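Local coordinates for protein cellulase (Uncultured bacterium, PDB 6XSO) that probably hydrolyses internal beta-1,4 linkages in cellulose and related plant polysaccharides such as xylan, as a broad-specificity GH5 endoglucanase, at residues V31-N37 and T346-L352; V268-I274 and I306-S312. One frame throughout, in Å; residues are numbered along the deposited sequence.

Both contacts join neighbouring parallel strands of one eight-stranded barrel and are largely buried. Contact 1 closes the ring, pairing the first strand with the last, while contact 2, nested in the sequence between the two segments of contact 1, pairs the sixth with the seventh. Strands 304-309 and 345-349 are themselves neighbours, so the two contacts touch: Trp349 N lies 2.9 Å from Trp309 O, and Tyr348 OH lies 2.8 Å from Ser310 OG. Their chemistry differs. In contact 1, backbone carbonyls take up an indole N-H and an amide, and aromatic rings pack alongside. Contact 2 sets a carboxylate between an imidazole and a phenol, then runs out toward the surface at Thr273.

Contact 1. Residues V31-N37 and T346-L352; sequences VGWNLGN and TFYWMGL
Gly32 and Asn34 pair with 346-352 as parallel strands do: Gly32 N donates to Thr346 O (2.8 Å), Tyr348 N to Gly32 O, and Asn34 N to Tyr348 O. Tyr348 O is gripped a second time by Asn34 ND2, 3.2 Å away, which comes from above the carbonyl plane in a nearly straight bond (166° at the hydrogen). ND2 also bonds to Gly307 O, and OD1 of the same amide is held by Arg80. Trp33 leaves the opposite face of the sheet. Its CG trails away from its own backbone N (chi1 -178°), bringing the indole edge to the turn after the last strand, where NE1 donates to Met350 O at 2.9 Å with the acceptor in the ring plane. Leu352 CD1 packs beside Trp33 CD1, 3.5 Å off. With a phenylalanine in place of Trp33, Met350 O would probably lose this donor and the turn at 350-352 would be less firmly fixed. On the Asn34 side, the Phe347 ring lays a face over Gly32 CA, 4.1 Å from CA to ring centroid; a CB on Gly32 would collide with it. Farther out, Asn34 CG touches Trp349 CE3, the two side chains crossing at about a right angle, and Met350 SD touches the amide of Asn37, 3.5 Å from CG. This is the seam where the first and eighth strands close a TIM barrel, with Trp33 and Tyr348 on its outer face.

Contact 2. Residues V268-I274 and I306-S312; sequences VHAYPTI and IGEWSTS
Val268 opens the pairing by accepting from Gly307 N through its carbonyl O (2.9 Å), while its CG2 packs loosely against Ile306 CG1 on the side of the sheet covered by helix 279-298. His269 turns to the other side, into the barrel mouth. Its imidazole lies beneath the Glu308 side chain: Glu308 CG sits over the ring centre, 3.6 Å from the centroid, and the carboxylate lies nearly flat beyond it, over the CE1-ND1 side of the ring, the two planes 16° apart. Both ring nitrogens are spoken for, ND1 by Glu175 and NE2 by Gln267, which fixes the ring's rotation. Ala270 N then donates to Glu308 O (2.9 Å), and Ala270 O takes a weak bond from Ser310 N. Tyr271 comes back across the strand end. With CG beside its own backbone N (chi1 -67°), the ring reaches Glu308, and OH donates to OE1 at 2.7 Å. That oxygen lies at the ring edge, in its plane; the phenol meets it on the anti side, somewhat out of the carboxylate plane, which is turned 82° to the ring. Trp309 CA lies over a face of the same ring. Pro272 CD comes within 3.2 Å of Ser310 O, a buried oxygen with no polar partner, and Pro272 O accepts from Ser312 N (2.9 Å). At Ile274 a water joins the backbone N to Ser312 OG, and CD1 meets Thr311 CG2 at 3.7 Å. Glu308 is thus steered from three directions: His269 under its chain, Tyr271 at OE1, and Arg80 in a salt bridge at OE2. Glu308 at the C-terminal end of the seventh strand and Glu175 just past the fourth stand where retaining GH5 enzymes carry nucleophile and acid/base, so Glu308 is probably the nucleophile.

Contact 1. Residues V31-N37 and T346-L352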
loop_
_atom_site.group_PDB
_atom_site.type_symbol
_atom_site.label_atom_id
_atom_site.label_comp_id
_atom_site.label_asym_id
_atom_site.label_seq_id
_atom_site.Cartn_x
_atom_site.Cartn_y
_atom_site.Cartn_z
ATOM N N VAL A 31 10.646 3.181 -9.076
ATOM C CA VAL A 31 10.487 3.744 -7.741
ATOM C C VAL A 31 9.148 4.462 -7.671
ATOM O O VAL A 31 8.784 5.202 -8.588
ATOM C CB VAL A 31 11.621 4.691 -7.303
ATOM C CG1 VAL A 31 12.830 3.879 -6.907
ATOM C CG2 VAL A 31 11.933 5.726 -8.371
ATOM N N GLY A 32 8.441 4.250 -6.557
ATOM C CA GLY A 32 7.108 4.778 -6.363
ATOM C C GLY A 32 7.023 5.760 -5.204
ATOM O O GLY A 32 7.961 5.935 -4.422
ATOM N N TRP A 33 5.843 6.374 -5.084
ATOM C CA TRP A 33 5.554 7.357 -4.055
ATOM C C TRP A 33 4.108 7.186 -3.628
ATOM O O TRP A 33 3.262 6.789 -4.434
ATOM C CB TRP A 33 5.706 8.755 -4.617
ATOM C CG TRP A 33 5.485 9.870 -3.628
ATOM C CD1 TRP A 33 6.199 10.125 -2.485
ATOM C CD2 TRP A 33 4.492 10.894 -3.716
ATOM N NE1 TRP A 33 5.716 11.256 -1.868
ATOM C CE2 TRP A 33 4.665 11.742 -2.605
ATOM C CE3 TRP A 33 3.485 11.191 -4.641
ATOM C CZ2 TRP A 33 3.866 12.864 -2.397
ATOM C CZ3 TRP A 33 2.689 12.299 -4.421
ATOM C CH2 TRP A 33 2.883 13.119 -3.316
ATOM N N ASN A 34 3.838 7.504 -2.353
ATOM C CA ASN A 34 2.495 7.477 -1.782
ATOM C C ASN A 34 1.895 8.876 -1.718
ATOM O O ASN A 34 2.470 9.776 -1.093
ATOM C CB ASN A 34 2.499 6.963 -0.337
ATOM C CG ASN A 34 2.558 5.496 -0.246
ATOM O OD1 ASN A 34 1.540 4.818 -0.228
ATOM N ND2 ASN A 34 3.773 4.971 -0.153
ATOM N N LEU A 35 0.689 9.027 -2.268
ATOM C CA LEU A 35 -0.130 10.228 -2.076
ATOM C C LEU A 35 -0.833 10.138 -0.720
ATOM O O LEU A 35 -2.050 9.965 -0.605
ATOM C CB LEU A 35 -1.131 10.343 -3.211
ATOM C CG LEU A 35 -1.920 11.663 -3.247
ATOM C CD1 LEU A 35 -1.102 12.836 -3.742
ATOM C CD2 LEU A 35 -3.188 11.494 -4.105
ATOM N N GLY A 36 -0.016 10.200 0.340
ATOM C CA GLY A 36 -0.521 9.925 1.671
ATOM C C GLY A 36 -1.284 11.089 2.305
ATOM O O GLY A 36 -1.152 12.261 1.940
ATOM N N ASN A 37 -2.111 10.725 3.297
ATOM C CA ASN A 37 -2.881 11.671 4.103
ATOM C C ASN A 37 -3.854 12.485 3.245
ATOM O O ASN A 37 -4.174 13.639 3.552
ATOM C CB ASN A 37 -1.977 12.592 4.934
ATOM C CG ASN A 37 -1.372 11.914 6.159
ATOM O OD1 ASN A 37 -1.504 10.703 6.396
ATOM N ND2 ASN A 37 -0.691 12.721 6.957
ATOM N N THR A 346 9.508 -0.323 -4.385
ATOM C CA THR A 346 9.415 0.495 -3.178
ATOM C C THR A 346 8.581 1.739 -3.453
ATOM O O THR A 346 8.649 2.305 -4.553
ATOM C CB THR A 346 10.797 0.941 -2.667
ATOM O OG1 THR A 346 11.398 1.882 -3.548
ATOM C CG2 THR A 346 11.721 -0.257 -2.517
ATOM N N PHE A 347 7.764 2.133 -2.455
ATOM C CA PHE A 347 6.909 3.324 -2.535
ATOM C C PHE A 347 7.176 4.198 -1.305
ATOM O O PHE A 347 6.778 3.845 -0.191
ATOM C CB PHE A 347 5.415 2.930 -2.609
ATOM C CG PHE A 347 4.984 2.331 -3.931
ATOM C CD1 PHE A 347 5.331 1.038 -4.269
ATOM C CD2 PHE A 347 4.180 3.049 -4.823
ATOM C CE1 PHE A 347 4.930 0.485 -5.476
ATOM C CE2 PHE A 347 3.764 2.496 -6.033
ATOM C CZ PHE A 347 4.136 1.222 -6.359
ATOM N N TYR A 348 7.849 5.338 -1.499
ATOM C CA TYR A 348 8.203 6.218 -0.385
ATOM C C TYR A 348 6.951 6.853 0.233
ATOM O O TYR A 348 6.003 7.195 -0.473
ATOM C CB TYR A 348 9.190 7.307 -0.877
ATOM C CG TYR A 348 9.770 8.057 0.278
ATOM C CD1 TYR A 348 9.210 9.262 0.689
ATOM C CD2 TYR A 348 10.847 7.548 0.993
ATOM C CE1 TYR A 348 9.702 9.930 1.792
ATOM C CE2 TYR A 348 11.341 8.211 2.089
ATOM C CZ TYR A 348 10.763 9.393 2.488
ATOM O OH TYR A 348 11.257 10.019 3.604
ATOM N N TRP A 349 6.939 6.996 1.565
ATOM C CA TRP A 349 5.764 7.532 2.264
ATOM C C TRP A 349 5.832 9.059 2.364
ATOM O O TRP A 349 6.604 9.599 3.160
ATOM C CB TRP A 349 5.636 6.947 3.675
ATOM C CG TRP A 349 4.420 7.536 4.362
ATOM C CD1 TRP A 349 4.400 8.476 5.357
ATOM C CD2 TRP A 349 3.059 7.274 4.032
ATOM N NE1 TRP A 349 3.102 8.799 5.678
ATOM C CE2 TRP A 349 2.258 8.082 4.873
ATOM C CE3 TRP A 349 2.429 6.434 3.106
ATOM C CZ2 TRP A 349 0.865 8.064 4.814
ATOM C CZ3 TRP A 349 1.053 6.404 3.056
ATOM C CH2 TRP A 349 0.278 7.213 3.909
ATOM N N MET A 350 4.979 9.749 1.608
ATOM C CA MET A 350 4.787 11.204 1.714
ATOM C C MET A 350 6.116 11.943 1.544
ATOM O O MET A 350 6.978 11.541 0.753
ATOM C CB MET A 350 4.021 11.531 2.987
ATOM C CG MET A 350 2.575 11.052 2.978
ATOM S SD MET A 350 1.602 11.584 4.408
ATOM C CE MET A 350 1.400 13.326 4.055
ATOM N N GLY A 351 6.280 13.050 2.251
ATOM C CA GLY A 351 7.404 13.908 1.979
ATOM C C GLY A 351 7.390 14.259 0.507
ATOM O O GLY A 351 6.344 14.202 -0.151
ATOM N N LEU A 352 8.564 14.620 0.006
ATOM C CA LEU A 352 8.862 14.929 -1.391
ATOM C C LEU A 352 8.123 16.161 -1.891
ATOM O O LEU A 352 8.766 17.170 -2.196
ATOM C CB LEU A 352 8.646 13.741 -2.323
ATOM C CG LEU A 352 9.340 12.431 -1.944
ATOM C CD1 LEU A 352 9.327 11.494 -3.154
ATOM C CD2 LEU A 352 10.754 12.579 -1.408
HETATM O O HOH W 1 10.455 4.621 -3.454
#

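Contact 2. Residues V268-I274 and I306-S312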
loop_
_atom_site.group_PDB
_atom_site.type_symbol
_atom_site.label_atom_id
_atom_site.label_comp_id
_atom_site.label_asym_id
_atom_site.label_seq_id
_atom_site.Cartn_x
_atom_site.Cartn_y
_atom_site.Cartn_z
ATOM N N VAL A 268 4.334 -5.497 2.069
ATOM C CA VAL A 268 4.727 -5.150 3.420
ATOM C C VAL A 268 5.137 -3.680 3.422
ATOM O O VAL A 268 5.330 -3.065 2.371
ATOM C CB VAL A 268 5.898 -6.010 3.907
ATOM C CG1 VAL A 268 5.557 -7.497 3.795
ATOM C CG2 VAL A 268 7.178 -5.697 3.114
ATOM N N HIS A 269 5.257 -3.124 4.630
ATOM C CA HIS A 269 5.778 -1.772 4.829
ATOM C C HIS A 269 7.064 -1.861 5.637
ATOM O O HIS A 269 7.313 -2.851 6.330
ATOM C CB HIS A 269 4.752 -0.908 5.559
ATOM C CG HIS A 269 3.473 -0.749 4.796
ATOM N ND1 HIS A 269 2.308 -0.284 5.369
ATOM C CD2 HIS A 269 3.179 -1.011 3.503
ATOM C CE1 HIS A 269 1.350 -0.261 4.455
ATOM N NE2 HIS A 269 1.846 -0.724 3.323
ATOM N N ALA A 270 7.917 -0.838 5.511
ATOM C CA ALA A 270 9.190 -0.859 6.229
ATOM C C ALA A 270 9.614 0.552 6.603
ATOM O O ALA A 270 9.811 1.403 5.725
ATOM C CB ALA A 270 10.284 -1.489 5.366
ATOM N N TYR A 271 9.827 0.768 7.903
ATOM C CA TYR A 271 10.340 2.034 8.421
ATOM C C TYR A 271 11.513 1.730 9.344
ATOM O O TYR A 271 11.408 1.839 10.570
ATOM C CB TYR A 271 9.236 2.789 9.149
ATOM C CG TYR A 271 8.118 3.269 8.245
ATOM C CD1 TYR A 271 8.130 4.544 7.724
ATOM C CD2 TYR A 271 7.024 2.466 7.956
ATOM C CE1 TYR A 271 7.089 5.007 6.930
ATOM C CE2 TYR A 271 5.989 2.911 7.165
ATOM C CZ TYR A 271 6.010 4.187 6.664
ATOM O OH TYR A 271 4.978 4.683 5.900
ATOM N N PRO A 272 12.646 1.333 8.776
ATOM C CA PRO A 272 13.770 0.890 9.609
ATOM C C PRO A 272 14.335 2.017 10.457
ATOM O O PRO A 272 14.325 3.185 10.069
ATOM C CB PRO A 272 14.816 0.432 8.585
ATOM C CG PRO A 272 14.083 0.241 7.311
ATOM C CD PRO A 272 12.890 1.153 7.340
ATOM N N THR A 273 14.918 1.636 11.585
ATOM C CA THR A 273 15.621 2.590 12.428
ATOM C C THR A 273 17.046 2.769 11.916
ATOM O O THR A 273 17.782 1.791 11.744
ATOM C CB THR A 273 15.638 2.086 13.868
ATOM O OG1 THR A 273 14.298 1.927 14.361
ATOM C CG2 THR A 273 16.346 3.075 14.757
ATOM N N ILE A 274 17.429 4.018 11.655
ATOM C CA ILE A 274 18.805 4.332 11.293
ATOM C C ILE A 274 19.510 5.162 12.354
ATOM O O ILE A 274 20.746 5.127 12.423
ATOM C CB ILE A 274 18.916 5.000 9.907
ATOM C CG1 ILE A 274 18.281 6.390 9.890
ATOM C CG2 ILE A 274 18.305 4.097 8.838
ATOM C CD1 ILE A 274 18.607 7.203 8.603
ATOM N N ILE A 306 7.175 -3.239 -1.344
ATOM C CA ILE A 306 7.324 -2.491 -0.087
ATOM C C ILE A 306 6.534 -1.205 -0.324
ATOM O O ILE A 306 7.014 -0.224 -0.918
ATOM C CB ILE A 306 8.792 -2.277 0.285
ATOM C CG1 ILE A 306 9.482 -3.632 0.478
ATOM C CG2 ILE A 306 8.898 -1.410 1.532
ATOM C CD1 ILE A 306 11.002 -3.495 0.697
ATOM N N GLY A 307 5.253 -1.240 0.066
ATOM C CA GLY A 307 4.315 -0.218 -0.357
ATOM C C GLY A 307 4.370 1.056 0.432
ATOM O O GLY A 307 3.713 2.027 0.047
ATOM N N GLU A 308 5.091 1.055 1.550
ATOM C CA GLU A 308 5.439 2.276 2.250
ATOM C C GLU A 308 6.820 2.078 2.834
ATOM O O GLU A 308 7.105 1.022 3.401
ATOM C CB GLU A 308 4.527 2.579 3.449
ATOM C CG GLU A 308 3.058 2.733 3.114
ATOM C CD GLU A 308 2.192 3.004 4.321
ATOM O OE1 GLU A 308 2.735 3.322 5.413
ATOM O OE2 GLU A 308 0.949 2.942 4.155
ATOM N N TRP A 309 7.675 3.094 2.694
ATOM C CA TRP A 309 8.919 3.114 3.447
ATOM C C TRP A 309 9.377 4.543 3.685
ATOM O O TRP A 309 8.966 5.484 2.999
ATOM C CB TRP A 309 10.035 2.330 2.756
ATOM C CG TRP A 309 10.529 2.978 1.461
ATOM C CD1 TRP A 309 9.844 3.057 0.277
ATOM C CD2 TRP A 309 11.795 3.614 1.231
ATOM N NE1 TRP A 309 10.604 3.706 -0.673
ATOM C CE2 TRP A 309 11.801 4.052 -0.114
ATOM C CE3 TRP A 309 12.916 3.860 2.026
ATOM C CZ2 TRP A 309 12.885 4.708 -0.678
ATOM C CZ3 TRP A 309 14.006 4.504 1.455
ATOM C CH2 TRP A 309 13.975 4.920 0.119
ATOM N N SER A 310 10.238 4.665 4.696
ATOM C CA SER A 310 10.998 5.850 5.088
ATOM C C SER A 310 11.851 5.323 6.245
ATOM O O SER A 310 12.136 4.119 6.304
ATOM C CB SER A 310 10.121 7.031 5.446
ATOM O OG SER A 310 10.961 8.154 5.727
ATOM N N THR A 311 12.262 6.177 7.174
ATOM C CA THR A 311 12.943 5.708 8.372
ATOM C C THR A 311 11.986 5.779 9.550
ATOM O O THR A 311 10.884 6.322 9.457
ATOM C CB THR A 311 14.188 6.533 8.691
ATOM O OG1 THR A 311 13.777 7.859 9.043
ATOM C CG2 THR A 311 15.125 6.556 7.511
ATOM N N SER A 312 12.439 5.249 10.686
ATOM C CA SER A 312 11.578 5.150 11.855
ATOM C C SER A 312 11.173 6.508 12.403
ATOM O O SER A 312 10.177 6.597 13.123
ATOM C CB SER A 312 12.294 4.360 12.950
ATOM O OG SER A 312 13.431 5.074 13.419
HETATM O O HOH W 2 15.826 6.195 12.503
#